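Local coordinates for protein DNA polymerase III subunit beta (Helicobacter pylori 26695, PDB 4S3I) that tethers DNA polymerases and other proteins to DNA as a sliding clamp and so confers processivity on replication, at residues V127-N132 with F217-D222; K211-N216 with A226-E231; M161-K166 with E195-I200. All blocks are in the same frame, centred on the assembly; numbering follows the deposited sequence.

Contact 1 (V127-N132 with F217-D222); sequences VSIEVN and FSFKSD
Val131 and Phe217 pair at one end of the antiparallel ladder between strands 127-131 and 217-221, in the central domain of the beta clamp. Val131 lies beside the Phe217 ring and points the same way, its CB over one ring face, 4.0 Å from the ring centroid and displaced toward the rim. From there the two methyls, still above the ring plane, stand outside the rim, CG1 near CZ and CE1, CG2 near CE2. Phe217 CG sits between the backbone N and the carbonyl carbon (chi1 57°), the crowded position, and this starts the ring off toward Val131. Next along the same face, Ile129 CG1 rests 3.7 Å from Phe219 CB and so meets the root of that side chain. Val127 CG1 and Ser221 CB close the row.

Such a ladder illustrates how a clamp domain combines a regular backbone with two unlike sheet faces. Three hydrogen-bonded pairs, Val127-Ser221, Ile129-Phe219 and Val131-Phe217, supply six backbone bonds, and their side chains enter the space between the sheets, where Phe219 meets Met161 and Ile129 meets Phe163. The bond from Val131 N to Phe217 O is 2.9 Å long.

The alternate residues, Ser128, Glu130, Ser218 and Lys220, line the other face of the sheet. Ser128 CB touches Lys220 CG at 3.5 Å, within the aliphatic part of the lysine, while the carboxylate of the exposed Glu130 bends back over Ser218, with OE2 4.1 Å from CB. Glu130 OE1 stays 5.7 Å from Lys220 NZ, so any attraction between these opposite charges would act without direct contact.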
# COMPACT_ATOMS: atom_id res chain seq x y z
N VAL A 127 22.56 30.58 -14.62
CA VAL A 127 22.30 30.83 -13.21
C VAL A 127 22.71 29.61 -12.41
O VAL A 127 22.57 28.47 -12.86
CB VAL A 127 20.81 31.17 -12.96
CG1 VAL A 127 19.91 30.03 -13.40
CG2 VAL A 127 20.57 31.49 -11.48
N SER A 128 23.27 29.86 -11.23
CA SER A 128 23.66 28.75 -10.38
C SER A 128 23.54 29.16 -8.93
O SER A 128 23.79 30.31 -8.57
CB SER A 128 25.08 28.31 -10.68
OG SER A 128 26.01 29.15 -10.03
N ILE A 129 23.15 28.20 -8.10
CA ILE A 129 23.19 28.36 -6.65
C ILE A 129 23.76 27.10 -5.99
O ILE A 129 23.70 26.00 -6.55
CB ILE A 129 21.80 28.66 -6.08
CG1 ILE A 129 20.79 27.60 -6.52
CG2 ILE A 129 21.33 30.04 -6.48
CD1 ILE A 129 19.50 27.64 -5.70
N GLU A 130 24.32 27.30 -4.81
CA GLU A 130 24.78 26.22 -3.97
C GLU A 130 23.79 26.17 -2.82
O GLU A 130 23.50 27.20 -2.21
CB GLU A 130 26.19 26.51 -3.44
CG GLU A 130 27.27 25.50 -3.85
CD GLU A 130 27.64 25.57 -5.33
OE1 GLU A 130 27.04 26.38 -6.07
OE2 GLU A 130 28.56 24.83 -5.76
N VAL A 131 23.23 24.99 -2.56
CA VAL A 131 22.19 24.86 -1.56
C VAL A 131 22.74 24.05 -0.40
O VAL A 131 22.91 22.84 -0.52
CB VAL A 131 20.95 24.17 -2.15
CG1 VAL A 131 19.87 23.97 -1.08
CG2 VAL A 131 20.40 24.98 -3.31
N ASN A 132 23.05 24.71 0.72
CA ASN A 132 23.66 23.98 1.82
C ASN A 132 22.73 23.77 3.02
O ASN A 132 23.18 23.45 4.12
CB ASN A 132 24.98 24.62 2.24
CG ASN A 132 26.09 24.40 1.21
OD1 ASN A 132 26.74 25.35 0.78
ND2 ASN A 132 26.30 23.14 0.81
N PHE A 217 23.80 20.42 -2.34
CA PHE A 217 23.83 20.14 -3.77
C PHE A 217 23.90 21.47 -4.51
O PHE A 217 23.65 22.52 -3.94
CB PHE A 217 22.61 19.33 -4.24
CG PHE A 217 21.28 19.98 -3.93
CD1 PHE A 217 20.61 19.68 -2.75
CD2 PHE A 217 20.69 20.89 -4.82
CE1 PHE A 217 19.38 20.27 -2.46
CE2 PHE A 217 19.46 21.48 -4.53
CZ PHE A 217 18.80 21.17 -3.35
N SER A 218 24.27 21.42 -5.79
CA SER A 218 24.25 22.63 -6.60
C SER A 218 23.03 22.57 -7.50
O SER A 218 22.54 21.48 -7.83
CB SER A 218 25.51 22.72 -7.44
OG SER A 218 25.56 21.64 -8.34
N PHE A 219 22.53 23.73 -7.90
CA PHE A 219 21.47 23.82 -8.88
C PHE A 219 21.94 24.79 -9.94
O PHE A 219 22.33 25.92 -9.62
CB PHE A 219 20.16 24.34 -8.25
CG PHE A 219 19.07 24.66 -9.27
CD1 PHE A 219 19.09 25.86 -9.98
CD2 PHE A 219 18.04 23.77 -9.50
CE1 PHE A 219 18.09 26.15 -10.91
CE2 PHE A 219 17.03 24.05 -10.42
CZ PHE A 219 17.06 25.24 -11.13
N LYS A 220 21.91 24.35 -11.20
CA LYS A 220 22.31 25.22 -12.31
C LYS A 220 21.33 25.12 -13.46
O LYS A 220 20.73 24.07 -13.68
CB LYS A 220 23.70 24.86 -12.82
CG LYS A 220 24.82 24.96 -11.80
CD LYS A 220 25.91 23.95 -12.12
CE LYS A 220 27.12 24.12 -11.24
NZ LYS A 220 27.88 25.36 -11.58
N SER A 221 21.21 26.20 -14.21
CA SER A 221 20.32 26.21 -15.36
C SER A 221 20.84 27.10 -16.48
O SER A 221 21.47 28.14 -16.24
CB SER A 221 18.92 26.64 -14.96
OG SER A 221 18.09 26.69 -16.10
N ASP A 222 20.57 26.68 -17.72
CA ASP A 222 20.94 27.50 -18.87
C ASP A 222 19.69 28.08 -19.52
O ASP A 222 19.74 28.61 -20.64
CB ASP A 222 21.78 26.70 -19.87
CG ASP A 222 21.05 25.47 -20.42
OD1 ASP A 222 19.97 25.12 -19.91
OD2 ASP A 222 21.59 24.85 -21.36

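Contact 2 (K211-N216 with A226-E231); sequences KLFYEN and AVIENE
Phe213 and Asn216 belong to the connection that leaves helix 203-212 and leads into strand 217-221, and they meet Ile228 near the end of strand 225-229 and Asn230 just after it. Phe213 is the first residue after the helix to abandon helical backbone angles. The touching backbones, 213 to 216 and 228 to 230, run 62° apart, and their nearest CA atoms, those of Asn216 and Asn230, are 6.7 Å from each other. In this part of the clamp's central domain, the link from helix to strand lays Phe213, just past the helix, on Ile228 of the neighbouring strand.

The Phe213 ring is held from both faces. Ile228 CG2 stands over its centre, 3.5 Å from the centroid and 9° off the ring normal, in a CH-pi contact that brings this methyl near all six ring carbons. On the opposite face lies CB of the preceding Leu212, offset toward the rim. Ile228 CG2 is anti to its own backbone N, and it is this branch, rather than CG1, that reaches the ring. Phe235 of the adjoining strand 233-238 also touches the Phe213 side chain.

Toward the exposed side the contact turns polar. The Asn230 amide crosses the ring obliquely, the two planes 63° apart, with ND2 3.8 Å from Phe213 CD1. Its OD1 is taken by the backbone N of His233, which helps to fix the amide. ND2 instead serves water: one molecule accepts from Tyr214 N, donates to Glu215 O and accepts only weakly from ND2. The second accepts from Asn230 ND2 at 3.2 Å and donates to Asn216 O at 2.6 Å.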
# COMPACT_ATOMS: atom_id res chain seq x y z
N LYS A 211 13.17 12.69 -4.13
CA LYS A 211 13.68 11.37 -3.75
C LYS A 211 15.21 11.37 -3.69
O LYS A 211 15.81 10.53 -3.02
CB LYS A 211 13.21 10.28 -4.72
CG LYS A 211 11.73 10.18 -4.94
CD LYS A 211 11.46 9.12 -6.00
CE LYS A 211 10.16 9.38 -6.76
NZ LYS A 211 10.00 8.42 -7.91
N LEU A 212 15.83 12.31 -4.40
CA LEU A 212 17.27 12.25 -4.60
C LEU A 212 18.03 13.19 -3.69
O LEU A 212 19.13 12.86 -3.21
CB LEU A 212 17.61 12.58 -6.05
CG LEU A 212 17.18 11.54 -7.08
CD1 LEU A 212 17.21 12.11 -8.49
CD2 LEU A 212 18.10 10.34 -6.98
N PHE A 213 17.46 14.36 -3.45
CA PHE A 213 18.25 15.44 -2.86
C PHE A 213 17.62 15.99 -1.59
O PHE A 213 16.42 15.92 -1.42
CB PHE A 213 18.44 16.58 -3.87
CG PHE A 213 19.10 16.14 -5.16
CD1 PHE A 213 20.48 15.91 -5.20
CD2 PHE A 213 18.36 15.97 -6.32
CE1 PHE A 213 21.10 15.51 -6.39
CE2 PHE A 213 18.97 15.57 -7.51
CZ PHE A 213 20.34 15.34 -7.55
N TYR A 214 18.45 16.55 -0.72
CA TYR A 214 17.96 17.15 0.51
C TYR A 214 18.74 18.44 0.78
O TYR A 214 18.19 19.54 0.72
CB TYR A 214 18.10 16.15 1.66
CG TYR A 214 17.57 16.67 2.97
CD1 TYR A 214 16.21 16.92 3.14
CD2 TYR A 214 18.42 16.90 4.05
CE1 TYR A 214 15.71 17.40 4.34
CE2 TYR A 214 17.93 17.37 5.26
CZ TYR A 214 16.58 17.62 5.39
OH TYR A 214 16.08 18.09 6.59
N GLU A 215 20.04 18.31 1.05
CA GLU A 215 20.88 19.49 1.17
C GLU A 215 22.27 19.23 0.60
O GLU A 215 22.59 18.09 0.23
CB GLU A 215 20.97 19.94 2.63
CG GLU A 215 21.53 18.87 3.57
CD GLU A 215 21.54 19.34 5.01
OE1 GLU A 215 21.07 20.47 5.27
OE2 GLU A 215 22.02 18.58 5.88
N ASN A 216 23.08 20.28 0.53
CA ASN A 216 24.43 20.20 -0.02
C ASN A 216 24.43 19.66 -1.45
O ASN A 216 24.94 18.57 -1.73
CB ASN A 216 25.38 19.43 0.90
CG ASN A 216 25.63 20.15 2.22
OD1 ASN A 216 25.64 21.39 2.27
ND2 ASN A 216 25.82 19.39 3.30
N ALA A 226 17.61 22.25 -16.36
CA ALA A 226 18.15 22.46 -15.03
C ALA A 226 18.94 21.22 -14.64
O ALA A 226 18.50 20.08 -14.89
CB ALA A 226 17.06 22.74 -14.03
N VAL A 227 20.09 21.43 -14.03
CA VAL A 227 20.96 20.34 -13.60
C VAL A 227 21.23 20.45 -12.11
O VAL A 227 21.64 21.50 -11.62
CB VAL A 227 22.29 20.37 -14.40
CG1 VAL A 227 23.28 19.34 -13.83
CG2 VAL A 227 22.02 20.11 -15.87
N ILE A 228 20.99 19.36 -11.38
CA ILE A 228 21.24 19.35 -9.94
C ILE A 228 22.29 18.30 -9.62
O ILE A 228 22.19 17.15 -10.06
CB ILE A 228 19.94 19.06 -9.17
CG1 ILE A 228 18.93 20.17 -9.43
CG2 ILE A 228 20.21 18.92 -7.69
CD1 ILE A 228 17.57 19.94 -8.78
N GLU A 229 23.32 18.70 -8.86
CA GLU A 229 24.43 17.79 -8.58
C GLU A 229 24.84 17.76 -7.11
O GLU A 229 24.92 18.81 -6.45
CB GLU A 229 25.66 18.16 -9.43
CG GLU A 229 25.36 18.65 -10.83
CD GLU A 229 26.58 19.23 -11.54
OE1 GLU A 229 26.50 20.40 -12.01
OE2 GLU A 229 27.61 18.52 -11.64
N ASN A 230 25.10 16.56 -6.60
CA ASN A 230 25.89 16.39 -5.37
C ASN A 230 27.01 15.40 -5.65
O ASN A 230 27.32 15.16 -6.82
CB ASN A 230 25.03 15.99 -4.16
CG ASN A 230 24.33 14.65 -4.34
OD1 ASN A 230 24.59 13.90 -5.29
ND2 ASN A 230 23.43 14.35 -3.41
N GLU A 231 27.61 14.82 -4.62
CA GLU A 231 28.79 13.98 -4.88
C GLU A 231 28.43 12.70 -5.64
O GLU A 231 29.18 12.27 -6.51
CB GLU A 231 29.59 13.69 -3.60
CG GLU A 231 31.08 13.45 -3.86
CD GLU A 231 31.99 14.06 -2.79
OE1 GLU A 231 32.86 13.33 -2.26
OE2 GLU A 231 31.83 15.26 -2.49
O HOH W 1 21.44 16.19 -1.28
O HOH W 2 24.46 16.13 -0.94

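Contact 3 (M161-K166 with E195-I200); sequences MQFDQK and EDISCI
Phe163 and Ile197 lie side by side on the inward face of the antiparallel pair 158-164 and 196-202, with Phe163 CB 3.8 Å from Ile197 CG2. The edge of the ring also meets Ile197 O, in the ring plane and 3.5 Å from CD2. Phe163 CE2 reaches Cys199 SG at 4.1 Å, an oblique sulfur-aromatic contact. Ile190 and Val127, from the facing sheet of this clamp domain, enclose the apolar group further.

In the backbone ladder, Met161 N to Cys199 O is 2.8 Å and Cys199 N to Met161 O 2.9 Å. One bond is weak, Ile197 N to Phe163 O at 3.3 Å, whereas Gln165 N to Glu195 O beyond it is 3.0 Å.

On the outer face, Gln162 CG is anti to the backbone N (chi1 -167°) and passes beside Ser198 OG. A water joins the two side chains, donating to Gln162 OE1 and hydrogen-bonded to Ser198 OG. Further out, Asp164 and Asp196 cross with their carboxylate planes 72° apart, and Asp164 OD2 is 4.1 Å from Asp196 OD1. Asp164 OD1 accepts from His167 N in the turn. That bond probably stabilises the charge on Asp164, while the closeness of the two acids may raise the proton affinity of both slightly; the acid pair probably adds little to cohesion, which the backbone bonds, the apolar face and the Gln162-water-Ser198 link supply.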
# COMPACT_ATOMS: atom_id res chain seq x y z
N MET A 161 10.65 28.69 -10.23
CA MET A 161 11.79 29.20 -9.46
C MET A 161 12.20 30.53 -10.06
O MET A 161 12.71 30.58 -11.19
CB MET A 161 12.97 28.22 -9.49
CG MET A 161 12.68 26.89 -8.80
SD MET A 161 14.01 25.71 -9.05
CE MET A 161 15.26 26.36 -7.92
N GLN A 162 11.96 31.60 -9.32
CA GLN A 162 12.27 32.94 -9.80
C GLN A 162 13.49 33.49 -9.06
O GLN A 162 13.45 33.65 -7.84
CB GLN A 162 11.07 33.87 -9.60
CG GLN A 162 11.16 35.20 -10.32
CD GLN A 162 9.83 35.95 -10.29
OE1 GLN A 162 9.05 35.89 -11.25
NE2 GLN A 162 9.57 36.65 -9.19
N PHE A 163 14.56 33.75 -9.81
CA PHE A 163 15.81 34.23 -9.23
C PHE A 163 15.92 35.74 -9.36
O PHE A 163 15.83 36.27 -10.47
CB PHE A 163 17.01 33.59 -9.93
CG PHE A 163 17.12 32.10 -9.73
CD1 PHE A 163 17.84 31.59 -8.66
CD2 PHE A 163 16.52 31.22 -10.62
CE1 PHE A 163 17.95 30.21 -8.47
CE2 PHE A 163 16.62 29.84 -10.43
CZ PHE A 163 17.34 29.34 -9.36
N ASP A 164 16.11 36.41 -8.23
CA ASP A 164 16.46 37.84 -8.24
C ASP A 164 17.90 37.99 -7.76
O ASP A 164 18.17 37.97 -6.55
CB ASP A 164 15.52 38.63 -7.32
CG ASP A 164 15.76 40.14 -7.37
OD1 ASP A 164 16.93 40.59 -7.35
OD2 ASP A 164 14.76 40.88 -7.44
N GLN A 165 18.83 38.14 -8.70
CA GLN A 165 20.25 38.25 -8.39
C GLN A 165 20.54 39.47 -7.51
O GLN A 165 21.34 39.40 -6.58
CB GLN A 165 21.10 38.27 -9.67
CG GLN A 165 22.37 39.14 -9.62
CD GLN A 165 23.55 38.43 -8.98
OE1 GLN A 165 24.13 38.93 -8.01
NE2 GLN A 165 23.93 37.28 -9.53
N LYS A 166 19.88 40.59 -7.81
CA LYS A 166 20.16 41.84 -7.11
C LYS A 166 19.84 41.74 -5.63
O LYS A 166 20.63 42.16 -4.78
CB LYS A 166 19.37 43.00 -7.71
CG LYS A 166 20.21 44.24 -7.98
CD LYS A 166 20.96 44.09 -9.30
CE LYS A 166 22.46 44.33 -9.16
NZ LYS A 166 23.17 43.15 -8.57
N GLU A 195 19.92 39.73 -14.47
CA GLU A 195 19.40 40.24 -13.20
C GLU A 195 18.23 39.38 -12.70
O GLU A 195 18.13 39.07 -11.51
CB GLU A 195 18.94 41.69 -13.34
CG GLU A 195 19.98 42.74 -12.95
CD GLU A 195 19.34 44.07 -12.58
OE1 GLU A 195 18.10 44.18 -12.69
OE2 GLU A 195 20.07 45.00 -12.18
N ASP A 196 17.34 39.03 -13.62
CA ASP A 196 16.21 38.17 -13.28
C ASP A 196 16.10 37.02 -14.27
O ASP A 196 16.28 37.20 -15.49
CB ASP A 196 14.91 38.97 -13.21
CG ASP A 196 14.71 39.63 -11.85
OD1 ASP A 196 13.98 39.05 -11.01
OD2 ASP A 196 15.29 40.71 -11.62
N ILE A 197 15.84 35.82 -13.74
CA ILE A 197 15.69 34.63 -14.57
C ILE A 197 14.72 33.66 -13.91
O ILE A 197 14.77 33.45 -12.69
CB ILE A 197 17.05 33.95 -14.88
CG1 ILE A 197 16.85 32.69 -15.74
CG2 ILE A 197 17.79 33.60 -13.60
CD1 ILE A 197 18.14 32.02 -16.19
N SER A 198 13.84 33.09 -14.72
CA SER A 198 12.82 32.19 -14.18
C SER A 198 12.94 30.81 -14.79
O SER A 198 13.04 30.66 -16.01
CB SER A 198 11.42 32.76 -14.44
OG SER A 198 11.16 33.84 -13.57
N CYS A 199 12.94 29.80 -13.93
CA CYS A 199 12.99 28.41 -14.37
C CYS A 199 11.71 27.72 -13.93
O CYS A 199 11.34 27.78 -12.76
CB CYS A 199 14.19 27.69 -13.75
SG CYS A 199 15.81 28.41 -14.14
N ILE A 200 11.02 27.06 -14.87
CA ILE A 200 9.85 26.28 -14.49
C ILE A 200 10.15 24.79 -14.60
O ILE A 200 10.33 24.27 -15.71
CB ILE A 200 8.61 26.60 -15.37
CG1 ILE A 200 8.29 28.09 -15.35
CG2 ILE A 200 7.41 25.83 -14.87
CD1 ILE A 200 7.27 28.51 -16.44
O HOH W 3 8.74 34.53 -14.12

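In the fold
All three contacts fall within the central domain of the clamp, and they sample its two sheets and one helix end. Contacts 1 and 2, with centres about 9 Å apart, share a sheet in which strands 217-221 and 225-229 are neighbours; their segments alternate along the chain. Contact 3 belongs to the other sheet, about 12 Å from contact 1 between centres, and both its segments fall between those of contact 1 in sequence. Phe219 against Phe163 and Val127 against Ile197 join these sheets. Contacts 2 and 3 do not touch, but strand 196-202 runs directly into helix 203-212. Each sheet continues into strands of an adjoining domain, so the central domain links both ends of the subunit.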